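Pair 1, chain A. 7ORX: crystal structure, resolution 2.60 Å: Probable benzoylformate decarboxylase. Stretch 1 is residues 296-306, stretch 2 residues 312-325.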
# COMPACT_ATOMS: atom_id res chain seq x y z
N ALA A 296 11.44 24.91 -31.43
CA ALA A 296 11.66 25.28 -30.01
C ALA A 296 12.26 24.10 -29.24
O ALA A 296 11.84 22.95 -29.46
CB ALA A 296 10.36 25.72 -29.38
N ARG A 297 13.24 24.40 -28.38
CA ARG A 297 13.85 23.43 -27.43
C ARG A 297 13.60 23.98 -26.02
O ARG A 297 13.64 25.20 -25.84
CB ARG A 297 15.34 23.18 -27.71
CG ARG A 297 16.19 24.44 -27.86
CD ARG A 297 17.70 24.18 -27.95
NE ARG A 297 18.15 23.18 -26.97
CZ ARG A 297 19.38 23.03 -26.50
NH1 ARG A 297 20.36 23.79 -26.95
NH2 ARG A 297 19.63 22.06 -25.64
N LEU A 298 13.28 23.08 -25.10
CA LEU A 298 12.87 23.42 -23.72
C LEU A 298 13.98 22.94 -22.80
O LEU A 298 14.30 21.75 -22.91
CB LEU A 298 11.52 22.75 -23.45
CG LEU A 298 10.85 23.15 -22.13
CD1 LEU A 298 9.33 23.29 -22.26
CD2 LEU A 298 11.19 22.14 -21.05
N ILE A 299 14.58 23.86 -22.04
CA ILE A 299 15.47 23.59 -20.87
C ILE A 299 14.62 23.69 -19.63
O ILE A 299 13.85 24.63 -19.51
CB ILE A 299 16.66 24.56 -20.76
CG1 ILE A 299 17.46 24.69 -22.04
CG2 ILE A 299 17.57 24.07 -19.66
CD1 ILE A 299 17.79 23.37 -22.67
N HIS A 300 14.83 22.81 -18.67
CA HIS A 300 13.93 22.63 -17.52
C HIS A 300 14.77 22.50 -16.27
O HIS A 300 15.57 21.58 -16.22
CB HIS A 300 13.09 21.40 -17.81
CG HIS A 300 12.14 21.11 -16.73
ND1 HIS A 300 11.64 19.85 -16.55
CD2 HIS A 300 11.60 21.92 -15.79
CE1 HIS A 300 10.82 19.87 -15.51
NE2 HIS A 300 10.76 21.15 -15.04
N VAL A 301 14.64 23.40 -15.31
CA VAL A 301 15.47 23.41 -14.08
C VAL A 301 14.57 23.21 -12.86
O VAL A 301 13.70 24.03 -12.67
CB VAL A 301 16.31 24.70 -13.96
CG1 VAL A 301 17.14 24.67 -12.69
CG2 VAL A 301 17.18 24.88 -15.18
N THR A 302 14.80 22.19 -12.02
CA THR A 302 13.87 21.86 -10.92
C THR A 302 14.63 21.19 -9.77
O THR A 302 15.54 20.40 -10.03
CB THR A 302 12.68 21.07 -11.48
OG1 THR A 302 11.90 20.51 -10.43
CG2 THR A 302 13.09 19.90 -12.33
N ASP A 303 14.26 21.52 -8.53
CA ASP A 303 14.64 20.79 -7.30
C ASP A 303 14.06 19.38 -7.34
O ASP A 303 14.65 18.52 -6.70
CB ASP A 303 14.24 21.50 -6.00
CG ASP A 303 13.14 22.60 -6.00
OD1 ASP A 303 11.89 22.29 -6.16
OD2 ASP A 303 13.52 23.78 -5.74
N ASP A 304 12.95 19.15 -8.05
CA ASP A 304 12.14 17.90 -7.94
C ASP A 304 12.56 16.91 -9.05
O ASP A 304 12.20 17.14 -10.23
CB ASP A 304 10.63 18.17 -7.95
CG ASP A 304 9.75 17.02 -7.45
OD1 ASP A 304 10.21 15.82 -7.41
OD2 ASP A 304 8.55 17.29 -7.08
N GLY A 305 13.25 15.82 -8.68
CA GLY A 305 13.59 14.78 -9.65
C GLY A 305 12.36 14.15 -10.26
O GLY A 305 12.40 13.80 -11.44
N GLY A 306 11.28 14.01 -9.50
CA GLY A 306 9.97 13.53 -9.99
C GLY A 306 9.45 14.36 -11.15
O GLY A 306 9.06 13.77 -12.16
N PRO A 312 6.93 15.05 -20.32
CA PRO A 312 6.86 14.40 -21.62
C PRO A 312 7.77 15.03 -22.68
O PRO A 312 7.91 14.41 -23.72
CB PRO A 312 5.38 14.60 -21.98
CG PRO A 312 5.03 15.95 -21.40
CD PRO A 312 5.78 15.95 -20.09
N ILE A 313 8.32 16.22 -22.46
CA ILE A 313 9.42 16.73 -23.35
C ILE A 313 10.44 17.47 -22.49
O ILE A 313 10.13 17.73 -21.29
CB ILE A 313 8.91 17.65 -24.49
CG1 ILE A 313 7.80 18.56 -24.01
CG2 ILE A 313 8.43 16.88 -25.71
CD1 ILE A 313 8.24 19.51 -22.94
N GLY A 314 11.59 17.77 -23.10
CA GLY A 314 12.58 18.75 -22.59
C GLY A 314 13.87 18.12 -22.11
O GLY A 314 13.88 16.92 -21.80
N GLU A 315 14.93 18.93 -22.06
CA GLU A 315 16.23 18.64 -21.41
C GLU A 315 16.18 19.20 -19.98
O GLU A 315 16.30 20.42 -19.84
CB GLU A 315 17.33 19.27 -22.26
CG GLU A 315 18.70 19.33 -21.57
CD GLU A 315 19.90 19.57 -22.46
OE1 GLU A 315 19.99 20.66 -23.08
OE2 GLU A 315 20.75 18.67 -22.51
N ALA A 316 16.06 18.35 -18.96
CA ALA A 316 15.96 18.78 -17.54
C ALA A 316 17.33 18.76 -16.85
O ALA A 316 18.16 17.92 -17.19
CB ALA A 316 14.98 17.91 -16.80
N TYR A 317 17.51 19.66 -15.87
CA TYR A 317 18.62 19.76 -14.89
C TYR A 317 17.99 19.68 -13.50
O TYR A 317 17.19 20.57 -13.18
CB TYR A 317 19.40 21.07 -15.06
CG TYR A 317 20.17 21.15 -16.35
CD1 TYR A 317 19.55 21.46 -17.55
CD2 TYR A 317 21.52 20.89 -16.38
CE1 TYR A 317 20.26 21.52 -18.74
CE2 TYR A 317 22.25 20.92 -17.56
CZ TYR A 317 21.62 21.26 -18.75
OH TYR A 317 22.35 21.33 -19.92
N VAL A 318 18.35 18.66 -12.70
CA VAL A 318 17.81 18.59 -11.31
C VAL A 318 18.84 19.30 -10.45
O VAL A 318 19.91 18.79 -10.35
CB VAL A 318 17.55 17.15 -10.83
CG1 VAL A 318 16.86 17.12 -9.47
CG2 VAL A 318 16.70 16.41 -11.86
N ALA A 319 18.51 20.50 -9.97
CA ALA A 319 19.44 21.38 -9.24
C ALA A 319 18.64 22.37 -8.42
O ALA A 319 17.46 22.59 -8.68
CB ALA A 319 20.36 22.07 -10.20
N PRO A 320 19.26 23.02 -7.41
CA PRO A 320 18.59 24.03 -6.60
C PRO A 320 18.26 25.27 -7.43
O PRO A 320 19.14 25.77 -8.10
CB PRO A 320 19.61 24.30 -5.50
CG PRO A 320 20.35 23.03 -5.46
CD PRO A 320 20.62 22.79 -6.93
N VAL A 321 17.02 25.70 -7.37
CA VAL A 321 16.48 26.79 -8.23
C VAL A 321 17.14 28.11 -7.83
O VAL A 321 17.60 28.83 -8.73
CB VAL A 321 14.94 26.86 -8.10
CG1 VAL A 321 14.35 28.09 -8.70
CG2 VAL A 321 14.28 25.62 -8.67
N GLY A 322 17.18 28.38 -6.52
CA GLY A 322 17.87 29.52 -5.91
C GLY A 322 19.24 29.73 -6.54
O GLY A 322 19.41 30.68 -7.32
N SER A 323 20.17 28.83 -6.23
CA SER A 323 21.58 28.93 -6.67
C SER A 323 21.64 29.08 -8.18
O SER A 323 22.36 29.97 -8.64
CB SER A 323 22.42 27.73 -6.27
OG SER A 323 22.09 27.28 -4.97
N THR A 324 20.97 28.20 -8.92
CA THR A 324 21.10 28.11 -10.39
C THR A 324 20.84 29.51 -10.96
O THR A 324 21.74 30.07 -11.63
CB THR A 324 20.14 27.05 -10.96
OG1 THR A 324 20.46 25.81 -10.32
CG2 THR A 324 20.24 26.93 -12.46
N LEU A 325 19.69 30.07 -10.61
CA LEU A 325 19.20 31.39 -11.07
C LEU A 325 20.19 32.49 -10.67
O LEU A 325 20.42 33.38 -11.50
CB LEU A 325 17.83 31.61 -10.43
CG LEU A 325 16.75 32.14 -11.32
CD1 LEU A 325 16.79 31.53 -12.70
CD2 LEU A 325 15.40 31.85 -10.66
O HOH W 1 11.99 18.56 -18.94

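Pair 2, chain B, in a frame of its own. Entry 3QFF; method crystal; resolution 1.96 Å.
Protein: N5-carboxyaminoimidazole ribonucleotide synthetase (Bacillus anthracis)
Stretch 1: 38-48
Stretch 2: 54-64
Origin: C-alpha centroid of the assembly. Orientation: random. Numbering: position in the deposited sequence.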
# COMPACT_ATOMS: atom_id res chain seq x y z
N TYR B 38 6.52 10.82 -4.00
CA TYR B 38 6.02 11.82 -4.95
C TYR B 38 5.02 12.77 -4.30
O TYR B 38 4.32 12.41 -3.35
CB TYR B 38 5.38 11.15 -6.18
CG TYR B 38 6.39 10.48 -7.06
CD1 TYR B 38 7.12 11.22 -7.99
CD2 TYR B 38 6.64 9.11 -6.94
CE1 TYR B 38 8.07 10.61 -8.79
CE2 TYR B 38 7.60 8.49 -7.75
CZ TYR B 38 8.31 9.24 -8.67
OH TYR B 38 9.25 8.62 -9.45
N LYS B 39 4.97 13.99 -4.83
CA LYS B 39 3.95 14.97 -4.48
C LYS B 39 2.82 14.83 -5.49
O LYS B 39 3.05 14.42 -6.63
CB LYS B 39 4.58 16.38 -4.51
CG LYS B 39 3.61 17.53 -4.27
CD LYS B 39 4.38 18.85 -4.01
CE LYS B 39 3.42 20.06 -3.98
NZ LYS B 39 4.13 21.34 -3.66
N ILE B 40 1.59 15.15 -5.09
CA ILE B 40 0.42 14.93 -5.93
C ILE B 40 -0.41 16.20 -6.11
O ILE B 40 -0.76 16.87 -5.13
CB ILE B 40 -0.50 13.81 -5.35
CG1 ILE B 40 0.27 12.49 -5.16
CG2 ILE B 40 -1.79 13.63 -6.22
CD1 ILE B 40 0.77 11.85 -6.45
N ALA B 41 -0.71 16.53 -7.37
CA ALA B 41 -1.71 17.56 -7.69
C ALA B 41 -2.87 16.90 -8.42
O ALA B 41 -2.67 16.02 -9.26
CB ALA B 41 -1.08 18.67 -8.55
N VAL B 42 -4.10 17.31 -8.11
CA VAL B 42 -5.27 16.73 -8.78
C VAL B 42 -6.20 17.84 -9.27
O VAL B 42 -6.33 18.89 -8.63
CB VAL B 42 -6.05 15.73 -7.85
CG1 VAL B 42 -6.43 16.38 -6.52
CG2 VAL B 42 -7.30 15.16 -8.54
N LEU B 43 -6.81 17.62 -10.43
CA LEU B 43 -7.90 18.46 -10.93
C LEU B 43 -9.19 17.65 -11.03
O LEU B 43 -9.19 16.55 -11.59
CB LEU B 43 -7.54 19.06 -12.29
CG LEU B 43 -8.52 19.99 -13.03
CD1 LEU B 43 -7.75 20.79 -14.05
CD2 LEU B 43 -9.65 19.23 -13.72
N ASP B 44 -10.28 18.23 -10.53
CA ASP B 44 -11.57 17.55 -10.42
C ASP B 44 -12.67 18.61 -10.22
O ASP B 44 -12.43 19.61 -9.53
CB ASP B 44 -11.56 16.58 -9.23
CG ASP B 44 -12.78 15.65 -9.20
OD1 ASP B 44 -13.82 16.05 -8.64
OD2 ASP B 44 -12.70 14.52 -9.75
N PRO B 45 -13.85 18.41 -10.83
CA PRO B 45 -14.99 19.33 -10.72
C PRO B 45 -15.54 19.54 -9.31
O PRO B 45 -16.15 20.58 -9.03
CB PRO B 45 -16.06 18.65 -11.59
CG PRO B 45 -15.30 17.90 -12.59
CD PRO B 45 -14.08 17.40 -11.87
N THR B 46 -15.36 18.55 -8.44
CA THR B 46 -15.92 18.60 -7.08
C THR B 46 -14.80 18.77 -6.05
O THR B 46 -13.75 18.15 -6.18
CB THR B 46 -16.71 17.33 -6.74
OG1 THR B 46 -17.60 17.02 -7.82
CG2 THR B 46 -17.53 17.51 -5.46
N LYS B 47 -15.03 19.60 -5.04
CA LYS B 47 -14.10 19.77 -3.93
C LYS B 47 -14.08 18.53 -3.03
O LYS B 47 -15.05 17.78 -2.97
CB LYS B 47 -14.44 21.03 -3.11
CG LYS B 47 -13.41 21.38 -2.02
CD LYS B 47 -13.08 22.87 -2.00
CE LYS B 47 -13.93 23.62 -0.98
NZ LYS B 47 -13.32 23.56 0.39
N ASN B 48 -12.96 18.33 -2.33
CA ASN B 48 -12.79 17.21 -1.41
C ASN B 48 -13.04 15.84 -2.06
O ASN B 48 -13.59 14.92 -1.43
CB ASN B 48 -13.68 17.42 -0.16
CG ASN B 48 -13.27 16.55 1.01
OD1 ASN B 48 -12.08 16.39 1.31
ND2 ASN B 48 -14.26 15.99 1.69
N VAL B 54 -5.95 12.98 -0.56
CA VAL B 54 -4.57 12.53 -0.44
C VAL B 54 -3.61 13.43 -1.23
O VAL B 54 -2.42 13.20 -1.22
CB VAL B 54 -4.40 11.02 -0.84
CG1 VAL B 54 -5.31 10.12 0.00
CG2 VAL B 54 -4.69 10.78 -2.29
N ALA B 55 -4.12 14.48 -1.86
CA ALA B 55 -3.28 15.33 -2.71
C ALA B 55 -2.66 16.49 -1.95
O ALA B 55 -3.22 16.93 -0.93
CB ALA B 55 -4.07 15.85 -3.91
N ASP B 56 -1.52 16.98 -2.43
CA ASP B 56 -0.86 18.15 -1.85
C ASP B 56 -1.51 19.42 -2.42
O ASP B 56 -1.67 20.43 -1.71
CB ASP B 56 0.64 18.17 -2.16
CG ASP B 56 1.38 16.93 -1.64
OD1 ASP B 56 1.98 17.02 -0.55
OD2 ASP B 56 1.35 15.87 -2.30
N ILE B 57 -1.89 19.36 -3.69
CA ILE B 57 -2.54 20.48 -4.38
C ILE B 57 -3.86 20.02 -5.02
O ILE B 57 -3.91 18.98 -5.67
CB ILE B 57 -1.61 21.10 -5.44
CG1 ILE B 57 -0.31 21.57 -4.78
CG2 ILE B 57 -2.30 22.25 -6.19
CD1 ILE B 57 0.75 22.03 -5.76
N GLU B 58 -4.92 20.82 -4.83
CA GLU B 58 -6.23 20.55 -5.42
C GLU B 58 -6.68 21.71 -6.31
O GLU B 58 -6.72 22.86 -5.86
CB GLU B 58 -7.26 20.30 -4.30
CG GLU B 58 -8.71 20.06 -4.76
CD GLU B 58 -9.71 20.01 -3.59
OE1 GLU B 58 -10.78 19.39 -3.72
OE2 GLU B 58 -9.43 20.58 -2.51
N ILE B 59 -7.01 21.42 -7.56
CA ILE B 59 -7.64 22.38 -8.45
C ILE B 59 -9.09 21.96 -8.74
O ILE B 59 -9.34 20.90 -9.32
CB ILE B 59 -6.86 22.56 -9.78
CG1 ILE B 59 -5.44 23.03 -9.50
CG2 ILE B 59 -7.58 23.55 -10.70
CD1 ILE B 59 -4.48 22.83 -10.64
N VAL B 60 -10.03 22.80 -8.32
CA VAL B 60 -11.44 22.48 -8.49
C VAL B 60 -11.94 23.20 -9.75
O VAL B 60 -12.15 24.41 -9.73
CB VAL B 60 -12.26 22.82 -7.21
CG1 VAL B 60 -13.74 22.46 -7.38
CG2 VAL B 60 -11.71 22.07 -6.01
N ALA B 61 -12.07 22.43 -10.84
CA ALA B 61 -12.51 22.96 -12.15
C ALA B 61 -13.12 21.88 -13.07
O ALA B 61 -12.97 20.69 -12.80
CB ALA B 61 -11.36 23.65 -12.86
N SER B 62 -13.79 22.32 -14.14
CA SER B 62 -14.32 21.43 -15.17
C SER B 62 -13.21 20.78 -15.99
O SER B 62 -12.16 21.38 -16.20
CB SER B 62 -15.22 22.20 -16.16
OG SER B 62 -16.33 22.79 -15.52
N TYR B 63 -13.47 19.57 -16.48
CA TYR B 63 -12.48 18.86 -17.29
C TYR B 63 -12.23 19.50 -18.67
O TYR B 63 -11.23 19.18 -19.33
CB TYR B 63 -12.88 17.39 -17.47
CG TYR B 63 -12.94 16.57 -16.20
CD1 TYR B 63 -14.11 15.89 -15.85
CD2 TYR B 63 -11.82 16.44 -15.36
CE1 TYR B 63 -14.17 15.11 -14.69
CE2 TYR B 63 -11.87 15.67 -14.20
CZ TYR B 63 -13.05 15.01 -13.87
OH TYR B 63 -13.11 14.24 -12.73
N ASP B 64 -13.13 20.39 -19.11
CA ASP B 64 -12.98 21.08 -20.40
C ASP B 64 -12.46 22.51 -20.25
O ASP B 64 -12.36 23.26 -21.23
CB ASP B 64 -14.30 21.07 -21.20
CG ASP B 64 -15.44 21.73 -20.44
OD1 ASP B 64 -16.59 21.63 -20.91
OD2 ASP B 64 -15.20 22.36 -19.38
O HOH W 2 -11.37 17.65 -5.36

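Parallel β-strands repeat a simple backbone rule, and the side chains are left to fill in around it. Pair 1 and pair 2 illustrate this well: 14 central residues superpose with an RMSD of 0.6 Å. In each, two neighbouring strands run parallel, inclined by 17° in pair 1 and 11° in pair 2, and the hydrogen bonds follow one ladder. In pair 1, A:Glu315 N donates to A:Leu298 O (3.0 Å), A:His300 N to A:Glu315 O (3.0 Å), A:Tyr317 N to A:His300 O (2.8 Å), A:Thr302 N to A:Tyr317 O (3.1 Å) and A:Ala319 N to A:Thr302 O (3.0 Å). Pair 2 repeats each rung at matching positions, from B:Ile57 N to B:Ile40 O (3.1 Å) through to B:Ala61 N to B:Asp44 O (3.1 Å). Every second residue of a strand thus bonds through both N and O, while CA-H...O contacts such as A:Val301 CA to A:Tyr317 O (3.4 Å) and B:Leu43 CA to B:Ile59 O (3.3 Å) fill the spaces between.

On one face, A:Ile299 and A:Glu315 match B:Ala41 and B:Ile57. The first couple combines a branched aliphatic chain with an acid, and A:Glu315 OE1 reaches back to A:Arg297 NH2 in a salt bridge of 2.9 Å. The second is wholly apolar, B:Ala41 CB meeting B:Ile57 CB at 4.0 Å. Further along this face, A:Val301 packs CG2 against A:Tyr317 CB (4.4 Å); its counterpart B:Leu43 places CD1 4.3 Å from B:Ile59 CG2. In pair 2 the aromatic ring belongs instead to B:Tyr63, which matches A:Val321, while A:Tyr317 is matched by B:Ile59. There B:Pro45 CD lies over the ring face, 3.7 Å from the B:Tyr63 centroid, whereas A:Asp303, the match of B:Pro45, brings OD2 to 3.5 Å from A:Val321 CG2.

The opposite face shows another exchange. A:Ala316 is small, and A:His300 ND1 lies 3.9 Å from A:Ala316 CB while sharing a water with A:Ile313 O. The matching B:Glu58 reaches across to the loop that follows the first strand, where its OE1 accepts from B:Asn48 N at 2.8 Å and takes a water that also donates to B:Thr46 O.

The strand entrances differ too. A:Gly314, with positive phi, leaves room for A:Leu298: an ideal CB would sit 2.7 Å from A:Leu298 CD2. At the matching position B:Asp56 points toward the other stretch, and its OD2 accepts from B:Ile40 N at 2.9 Å. One scaffold therefore accommodates either an absent side chain or an added polar rung.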